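Local coordinates for probable outer membrane protein (Pseudomonas aeruginosa, PDB 3DWO), which probably carries long-chain fatty acids or other hydrophobic compounds across the outer membrane, as a beta-barrel channel of the FadL family, at residues T7-G12 / D26-F31; W13-A16 / L22-N25; G342-V347 / T352-V357. All blocks are in the same frame, centred on the assembly; numbering follows the deposited sequence.

Contact 1: residues T7-G12 / D26-F31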
loop_
_atom_site.group_PDB
_atom_site.type_symbol
_atom_site.label_atom_id
_atom_site.label_comp_id
_atom_site.label_asym_id
_atom_site.label_seq_id
_atom_site.Cartn_x
_atom_site.Cartn_y
_atom_site.Cartn_z
ATOM N N THR A 7 -4.811 -7.955 -4.640
ATOM C CA THR A 7 -5.347 -7.784 -5.989
ATOM C C THR A 7 -6.261 -8.961 -6.352
ATOM O O THR A 7 -5.894 -9.820 -7.162
ATOM C CB THR A 7 -4.189 -7.685 -7.012
ATOM O OG1 THR A 7 -3.425 -8.901 -6.997
ATOM C CG2 THR A 7 -3.262 -6.522 -6.649
ATOM N N THR A 8 -7.453 -8.988 -5.760
ATOM C CA THR A 8 -8.410 -10.073 -5.993
ATOM C C THR A 8 -9.800 -9.547 -6.326
ATOM O O THR A 8 -10.005 -8.344 -6.483
ATOM C CB THR A 8 -8.543 -10.962 -4.729
ATOM O OG1 THR A 8 -7.258 -11.104 -4.112
ATOM C CG2 THR A 8 -9.058 -12.339 -5.089
ATOM N N ASN A 9 -10.752 -10.463 -6.433
ATOM C CA ASN A 9 -12.135 -10.106 -6.708
ATOM C C ASN A 9 -12.930 -10.338 -5.425
ATOM O O ASN A 9 -12.366 -10.746 -4.397
ATOM C CB ASN A 9 -12.697 -10.965 -7.840
ATOM C CG ASN A 9 -12.387 -12.435 -7.661
ATOM O OD1 ASN A 9 -12.408 -12.956 -6.542
ATOM N ND2 ASN A 9 -12.105 -13.114 -8.763
ATOM N N THR A 10 -14.235 -10.090 -5.482
ATOM C CA THR A 10 -15.086 -10.246 -4.311
ATOM C C THR A 10 -15.067 -11.652 -3.727
ATOM O O THR A 10 -15.085 -11.815 -2.506
ATOM C CB THR A 10 -16.528 -9.862 -4.627
ATOM O OG1 THR A 10 -17.073 -10.793 -5.570
ATOM C CG2 THR A 10 -16.573 -8.479 -5.220
ATOM N N ALA A 11 -15.044 -12.664 -4.589
ATOM C CA ALA A 11 -15.005 -14.046 -4.123
ATOM C C ALA A 11 -13.746 -14.210 -3.278
ATOM O O ALA A 11 -13.792 -14.770 -2.190
ATOM C CB ALA A 11 -14.976 -15.007 -5.308
ATOM N N GLY A 12 -12.623 -13.708 -3.783
ATOM C CA GLY A 12 -11.373 -13.795 -3.041
ATOM C C GLY A 12 -11.488 -13.118 -1.682
ATOM O O GLY A 12 -11.073 -13.681 -0.662
ATOM N N ASP A 26 -11.779 -18.831 -12.072
ATOM C CA ASP A 26 -11.640 -17.547 -11.396
ATOM C C ASP A 26 -10.819 -16.619 -12.289
ATOM O O ASP A 26 -9.598 -16.761 -12.394
ATOM C CB ASP A 26 -10.947 -17.743 -10.044
ATOM C CG ASP A 26 -10.650 -16.434 -9.341
ATOM O OD1 ASP A 26 -11.100 -15.374 -9.824
ATOM O OD2 ASP A 26 -9.966 -16.466 -8.299
ATOM N N PRO A 27 -11.483 -15.655 -12.944
ATOM C CA PRO A 27 -10.824 -14.699 -13.840
ATOM C C PRO A 27 -9.680 -13.886 -13.232
ATOM O O PRO A 27 -8.860 -13.335 -13.969
ATOM C CB PRO A 27 -11.982 -13.826 -14.319
ATOM C CG PRO A 27 -12.928 -13.855 -13.166
ATOM C CD PRO A 27 -12.905 -15.311 -12.774
ATOM N N SER A 28 -9.612 -13.814 -11.904
ATOM C CA SER A 28 -8.538 -13.063 -11.252
ATOM C C SER A 28 -7.188 -13.701 -11.567
ATOM O O SER A 28 -6.135 -13.120 -11.300
ATOM C CB SER A 28 -8.736 -13.030 -9.736
ATOM O OG SER A 28 -8.611 -14.327 -9.182
ATOM N N ALA A 29 -7.225 -14.904 -12.133
ATOM C CA ALA A 29 -6.002 -15.612 -12.490
ATOM C C ALA A 29 -5.227 -14.857 -13.570
ATOM O O ALA A 29 -4.022 -15.027 -13.713
ATOM C CB ALA A 29 -6.339 -17.022 -12.980
ATOM N N ALA A 30 -5.928 -14.026 -14.334
ATOM C CA ALA A 30 -5.294 -13.255 -15.398
ATOM C C ALA A 30 -4.087 -12.471 -14.872
ATOM O O ALA A 30 -3.158 -12.165 -15.623
ATOM C CB ALA A 30 -6.306 -12.309 -16.026
ATOM N N PHE A 31 -4.090 -12.163 -13.579
ATOM C CA PHE A 31 -2.985 -11.414 -12.989
ATOM C C PHE A 31 -2.255 -12.174 -11.882
ATOM O O PHE A 31 -1.035 -12.319 -11.922
ATOM C CB PHE A 31 -3.493 -10.077 -12.433
ATOM C CG PHE A 31 -2.445 -9.283 -11.699
ATOM C CD1 PHE A 31 -1.370 -8.721 -12.381
ATOM C CD2 PHE A 31 -2.525 -9.111 -10.319
ATOM C CE1 PHE A 31 -0.391 -7.999 -11.698
ATOM C CE2 PHE A 31 -1.549 -8.390 -9.626
ATOM C CZ PHE A 31 -0.480 -7.833 -10.317
#
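The Phe31 ring receives the hydroxyl of Thr7 at its edge, in the ring plane, with Thr7 OG1 3.3 Å from Phe31 CE2; that hydroxyl has its hydrogen-bonding partner in Asn32, so the ring merely flanks it. Phe215 and His233 add edge-to-face contacts to the same ring. The second flat pair is the Asn9 amide and the Asp26 carboxylate, whose planes are turned 40° apart. Asn9 ND2 gives a short hydrogen bond of 2.7 Å to Asp26 OD1, clearly bent at the hydrogen, lying within the amide plane on the Asn9 side but meeting the oxygen on its syn side, 26° out of the carboxylate plane. Ser28 N reaches Asp26 OD1 from the opposite face, at 3.0 Å, while Ser28 OG donates to Asp26 OD2, so both carboxylate oxygens are occupied in a buried setting.

These bonds illustrate how two helix starts can share one polar cluster. Asn9 is the N-cap of helix 10-14: with CG held between its own backbone N and carbonyl carbon (chi1 47°), it directs OD1 to Gly12 N at 2.9 Å and leaves ND2 to be shared by Asp26 and Gln46 of strand 44-63. Asp26 opens a type I turn to Ala29 that leads into helix 29-32. Both pieces belong to the N-terminal plug of the FadL fold, inside the barrel.

Contact 2: residues W13-A16 / L22-N25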
loop_
_atom_site.group_PDB
_atom_site.type_symbol
_atom_site.label_atom_id
_atom_site.label_comp_id
_atom_site.label_asym_id
_atom_site.label_seq_id
_atom_site.Cartn_x
_atom_site.Cartn_y
_atom_site.Cartn_z
ATOM N N TRP A 13 -12.054 -11.913 -1.657
ATOM C CA TRP A 13 -12.220 -11.194 -0.399
ATOM C C TRP A 13 -13.071 -11.995 0.571
ATOM O O TRP A 13 -12.831 -11.975 1.778
ATOM C CB TRP A 13 -12.870 -9.824 -0.625
ATOM C CG TRP A 13 -11.880 -8.740 -0.940
ATOM C CD1 TRP A 13 -11.622 -8.194 -2.163
ATOM C CD2 TRP A 13 -10.978 -8.111 -0.021
ATOM N NE1 TRP A 13 -10.614 -7.267 -2.066
ATOM C CE2 TRP A 13 -10.198 -7.196 -0.763
ATOM C CE3 TRP A 13 -10.751 -8.232 1.358
ATOM C CZ2 TRP A 13 -9.204 -6.406 -0.174
ATOM C CZ3 TRP A 13 -9.762 -7.445 1.945
ATOM C CH2 TRP A 13 -9.001 -6.543 1.176
ATOM N N GLY A 14 -14.065 -12.701 0.033
ATOM C CA GLY A 14 -14.955 -13.495 0.862
ATOM C C GLY A 14 -14.269 -14.617 1.621
ATOM O O GLY A 14 -14.744 -15.039 2.675
ATOM N N ARG A 15 -13.154 -15.111 1.094
ATOM C CA ARG A 15 -12.423 -16.183 1.761
ATOM C C ARG A 15 -11.025 -15.756 2.197
ATOM O O ARG A 15 -10.112 -16.581 2.297
ATOM C CB ARG A 15 -12.346 -17.417 0.856
ATOM C CG ARG A 15 -11.932 -17.127 -0.573
ATOM C CD ARG A 15 -11.885 -18.404 -1.396
ATOM N NE ARG A 15 -11.515 -18.127 -2.780
ATOM C CZ ARG A 15 -12.370 -18.079 -3.796
ATOM N NH1 ARG A 15 -13.661 -18.300 -3.601
ATOM N NH2 ARG A 15 -11.929 -17.796 -5.010
ATOM N N ALA A 16 -10.872 -14.463 2.475
ATOM C CA ALA A 16 -9.597 -13.897 2.910
ATOM C C ALA A 16 -8.458 -14.231 1.955
ATOM O O ALA A 16 -7.322 -14.445 2.383
ATOM C CB ALA A 16 -9.258 -14.385 4.318
ATOM N N LEU A 22 -6.822 -20.053 -7.644
ATOM C CA LEU A 22 -6.900 -21.435 -8.102
ATOM C C LEU A 22 -8.285 -22.082 -8.061
ATOM O O LEU A 22 -8.447 -23.216 -8.514
ATOM C CB LEU A 22 -5.896 -22.300 -7.334
ATOM C CG LEU A 22 -4.420 -21.974 -7.598
ATOM C CD1 LEU A 22 -3.524 -22.974 -6.888
ATOM C CD2 LEU A 22 -4.149 -22.001 -9.094
ATOM N N PHE A 23 -9.281 -21.385 -7.520
ATOM C CA PHE A 23 -10.635 -21.931 -7.487
ATOM C C PHE A 23 -11.147 -21.971 -8.926
ATOM O O PHE A 23 -10.777 -21.135 -9.748
ATOM C CB PHE A 23 -11.552 -21.065 -6.620
ATOM C CG PHE A 23 -11.506 -21.409 -5.153
ATOM C CD1 PHE A 23 -12.397 -22.333 -4.614
ATOM C CD2 PHE A 23 -10.557 -20.829 -4.316
ATOM C CE1 PHE A 23 -12.344 -22.675 -3.262
ATOM C CE2 PHE A 23 -10.494 -21.166 -2.966
ATOM C CZ PHE A 23 -11.390 -22.092 -2.438
ATOM N N PRO A 24 -12.004 -22.953 -9.249
ATOM C CA PRO A 24 -12.580 -23.131 -10.587
ATOM C C PRO A 24 -13.064 -21.878 -11.324
ATOM O O PRO A 24 -13.908 -21.133 -10.830
ATOM C CB PRO A 24 -13.708 -24.127 -10.337
ATOM C CG PRO A 24 -13.115 -25.011 -9.285
ATOM C CD PRO A 24 -12.478 -24.007 -8.331
ATOM N N ASN A 25 -12.520 -21.671 -12.521
ATOM C CA ASN A 25 -12.885 -20.549 -13.381
ATOM C C ASN A 25 -12.892 -19.178 -12.706
ATOM O O ASN A 25 -13.882 -18.449 -12.770
ATOM C CB ASN A 25 -14.252 -20.813 -14.018
ATOM C CG ASN A 25 -14.277 -22.099 -14.826
ATOM O OD1 ASN A 25 -13.456 -22.304 -15.721
ATOM N ND2 ASN A 25 -15.225 -22.971 -14.514
HETATM O O HOH W 1 -9.534 -18.724 -6.594
#
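Arg15 and Phe23 mark the nearest approach of the two backbones, yet their CA atoms remain 11.0 Å apart, so the contact is made by long side chains spanning between separate pieces of chain. Segment 13-16 runs off the end of helix 10-14, where Ala16, with a positive phi of 54°, is the C-prime residue of a Schellman motif; segment 22-25 has no regular structure.

Within the N-terminal plug that the FadL family places inside its barrel, the two pieces are joined by a cation-pi interaction. The side chains of Arg15, extended from CG to NE, and Phe23 run antiparallel alongside one another, and the guanidinium lies over one face of the ring. Arg15 CZ stands 3.8 Å from the ring centroid of Phe23, and the two planes are inclined by 32°. The overlap is offset: Phe23 CD2 lies beneath the rim of the guanidinium, and Arg15 NE comes within 3.2 Å of Phe23 CE2.

A water near the ring plane, at the edge of Phe23, supplies a polar bridge beside the cation-pi pair. It accepts a hydrogen bond of 2.8 Å from Phe23 N and a weak one from Arg15 NH2. The other terminal nitrogen, Arg15 NH1, forms a salt bridge with Asp344 of the barrel wall, which secures the cation while the aromatic ring covers it. Phe23 also packs on Val293 of strand 287-295.

Contact 3: residues G342-V347 / T352-V357. With C8E ((hydroxyethyloxy)tri(ethyloxy)octane), chain G; C8E ((hydroxyethyloxy)tri(ethyloxy)octane), chain J.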
loop_
_atom_site.group_PDB
_atom_site.type_symbol
_atom_site.label_atom_id
_atom_site.label_comp_id
_atom_site.label_asym_id
_atom_site.label_seq_id
_atom_site.Cartn_x
_atom_site.Cartn_y
_atom_site.Cartn_z
ATOM N N GLY A 342 -9.317 -20.727 3.880
ATOM C CA GLY A 342 -10.742 -20.496 3.767
ATOM C C GLY A 342 -11.296 -21.327 2.632
ATOM O O GLY A 342 -10.559 -22.096 2.016
ATOM N N GLY A 343 -12.584 -21.183 2.343
ATOM C CA GLY A 343 -13.159 -21.963 1.268
ATOM C C GLY A 343 -14.573 -21.589 0.884
ATOM O O GLY A 343 -15.182 -20.699 1.477
ATOM N N ASP A 344 -15.088 -22.299 -0.116
ATOM C CA ASP A 344 -16.426 -22.084 -0.647
ATOM C C ASP A 344 -17.330 -23.289 -0.412
ATOM O O ASP A 344 -16.890 -24.440 -0.495
ATOM C CB ASP A 344 -16.345 -21.817 -2.153
ATOM C CG ASP A 344 -15.839 -20.429 -2.477
ATOM O OD1 ASP A 344 -15.075 -19.863 -1.670
ATOM O OD2 ASP A 344 -16.201 -19.907 -3.551
ATOM N N TYR A 345 -18.596 -23.018 -0.121
ATOM C CA TYR A 345 -19.567 -24.079 0.094
ATOM C C TYR A 345 -20.833 -23.787 -0.697
ATOM O O TYR A 345 -21.503 -22.785 -0.458
ATOM C CB TYR A 345 -19.925 -24.207 1.572
ATOM C CG TYR A 345 -20.809 -25.399 1.840
ATOM C CD1 TYR A 345 -20.271 -26.683 1.904
ATOM C CD2 TYR A 345 -22.190 -25.255 1.969
ATOM C CE1 TYR A 345 -21.083 -27.796 2.086
ATOM C CE2 TYR A 345 -23.012 -26.364 2.149
ATOM C CZ TYR A 345 -22.450 -27.631 2.206
ATOM O OH TYR A 345 -23.252 -28.738 2.376
ATOM N N LYS A 346 -21.156 -24.660 -1.643
ATOM C CA LYS A 346 -22.354 -24.483 -2.451
ATOM C C LYS A 346 -23.556 -24.972 -1.653
ATOM O O LYS A 346 -23.685 -26.162 -1.370
ATOM C CB LYS A 346 -22.229 -25.269 -3.756
ATOM C CG LYS A 346 -21.045 -24.839 -4.603
ATOM C CD LYS A 346 -20.743 -25.836 -5.706
ATOM C CE LYS A 346 -19.469 -25.456 -6.447
ATOM N NZ LYS A 346 -19.083 -26.477 -7.461
ATOM N N VAL A 347 -24.425 -24.042 -1.281
ATOM C CA VAL A 347 -25.615 -24.372 -0.510
ATOM C C VAL A 347 -26.670 -24.975 -1.426
ATOM O O VAL A 347 -27.318 -25.963 -1.084
ATOM C CB VAL A 347 -26.194 -23.116 0.161
ATOM C CG1 VAL A 347 -27.359 -23.496 1.059
ATOM C CG2 VAL A 347 -25.106 -22.413 0.952
ATOM N N THR A 352 -24.038 -19.869 -2.860
ATOM C CA THR A 352 -22.750 -20.378 -2.421
ATOM C C THR A 352 -22.283 -19.469 -1.289
ATOM O O THR A 352 -22.466 -18.252 -1.342
ATOM C CB THR A 352 -21.715 -20.372 -3.563
ATOM O OG1 THR A 352 -20.414 -20.657 -3.032
ATOM C CG2 THR A 352 -21.695 -19.031 -4.253
ATOM N N MET A 353 -21.710 -20.070 -0.252
ATOM C CA MET A 353 -21.224 -19.321 0.900
ATOM C C MET A 353 -19.715 -19.419 1.027
ATOM O O MET A 353 -19.131 -20.463 0.737
ATOM C CB MET A 353 -21.861 -19.846 2.185
ATOM C CG MET A 353 -23.285 -19.396 2.404
ATOM S SD MET A 353 -23.934 -20.047 3.956
ATOM C CE MET A 353 -25.623 -20.434 3.479
ATOM N N ARG A 354 -19.094 -18.328 1.467
ATOM C CA ARG A 354 -17.649 -18.284 1.639
ATOM C C ARG A 354 -17.270 -17.718 2.998
ATOM O O ARG A 354 -18.029 -16.972 3.619
ATOM C CB ARG A 354 -16.996 -17.413 0.561
ATOM C CG ARG A 354 -17.482 -17.680 -0.840
ATOM C CD ARG A 354 -16.519 -17.126 -1.881
ATOM N NE ARG A 354 -17.028 -17.336 -3.232
ATOM C CZ ARG A 354 -18.015 -16.632 -3.770
ATOM N NH1 ARG A 354 -18.597 -15.666 -3.071
ATOM N NH2 ARG A 354 -18.425 -16.894 -5.005
ATOM N N ALA A 355 -16.073 -18.076 3.442
ATOM C CA ALA A 355 -15.534 -17.610 4.709
ATOM C C ALA A 355 -14.031 -17.865 4.691
ATOM O O ALA A 355 -13.540 -18.688 3.916
ATOM C CB ALA A 355 -16.183 -18.352 5.863
ATOM N N GLY A 356 -13.302 -17.150 5.538
ATOM C CA GLY A 356 -11.867 -17.331 5.592
ATOM C C GLY A 356 -11.219 -16.384 6.579
ATOM O O GLY A 356 -11.844 -15.430 7.047
ATOM N N VAL A 357 -9.960 -16.660 6.895
ATOM C CA VAL A 357 -9.193 -15.845 7.814
ATOM C C VAL A 357 -7.754 -15.837 7.316
ATOM O O VAL A 357 -7.320 -16.766 6.634
ATOM C CB VAL A 357 -9.216 -16.425 9.242
ATOM C CG1 VAL A 357 -10.647 -16.474 9.766
ATOM C CG2 VAL A 357 -8.597 -17.815 9.236
HETATM C C1 C8E G . -13.879 -22.385 6.079
HETATM C C2 C8E G . -14.909 -22.899 5.187
HETATM C C3 C8E G . -15.780 -21.883 4.599
HETATM C C4 C8E G . -17.073 -21.991 5.259
HETATM C C5 C8E G . -18.144 -21.877 4.240
HETATM C C6 C8E G . -19.400 -22.365 4.779
HETATM C C1 C8E J . -24.205 -14.714 4.470
HETATM C C2 C8E J . -22.822 -15.102 4.235
HETATM C C3 C8E J . -22.146 -15.697 5.386
HETATM C C4 C8E J . -21.873 -17.086 5.055
HETATM C C5 C8E J . -20.671 -17.531 5.803
HETATM C C6 C8E J . -20.999 -18.675 6.633
HETATM C C7 C8E J . -19.681 -19.261 6.784
HETATM C C8 C8E J . -19.662 -20.045 8.033
HETATM O O9 C8E J . -18.844 -19.830 9.174
HETATM C C10 C8E J . -17.434 -19.887 9.042
#
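Backbone hydrogen bonds join Tyr345 to Met353 and Gly343 to Ala355, the hydrogen-bonded pairs of an antiparallel ladder. Tyr345 N to Met353 O and Met353 N to Tyr345 O each measure 2.7 Å; Gly343 N to Ala355 O is longer at 3.1 Å, and its return bond is weak. Between them, CA-H...O contacts such as that from Asp344 CA to Met353 O fill the ladder. Where Gly342 faces Gly356 the CA atoms close to 3.8 Å, a spacing that the absence of side chains permits.

The strands form a hairpin in the wall of the FadL-type barrel, and the charged and the mainly apolar residues lie on different faces. On the face of Asp344 and Arg354, toward the plug, Arg354 NE forms a salt bridge of 2.7 Å with Asp344 OD2. The donor meets this oxygen from above the carboxylate plane, 43° out of it, and the two flat groups stand 65° apart. Asp398 takes Arg354 NH2 in a second salt bridge.

Apolar contacts occupy the face of Tyr345, Met353 and Ala355. Two detergent molecules lie against it, consistent with a surface that faces the membrane: C3 of the chain G C8E is 3.8 Å from Ala355 CB, and C4 of the chain J C8E 3.8 Å from Met353 SD. The last torsion of Met353 (-141°) departs from fully extended and brings CE tightly against Val347 CG2, 3.3 Å away.

From the N terminus, the chain enters contact 1 at residues 7-12 and helix 10-14 carries it directly into contact 2, which 22-25 closes first; 26-31 then closes contact 1, so the smaller loop is nested inside the larger. Contact 3 follows in series, more than three hundred residues later, as a hairpin closed within the barrel wall. Contacts 1 and 2 both lie in the plug, their centres about 7 Å apart and sharing one short helix. Among the links from plug to this hairpin is the salt bridge between Arg15 and Asp344, with the backbone carbonyl of Ala11 against the Arg354 side chain and the Ala16 methyl against the backbone of Val357.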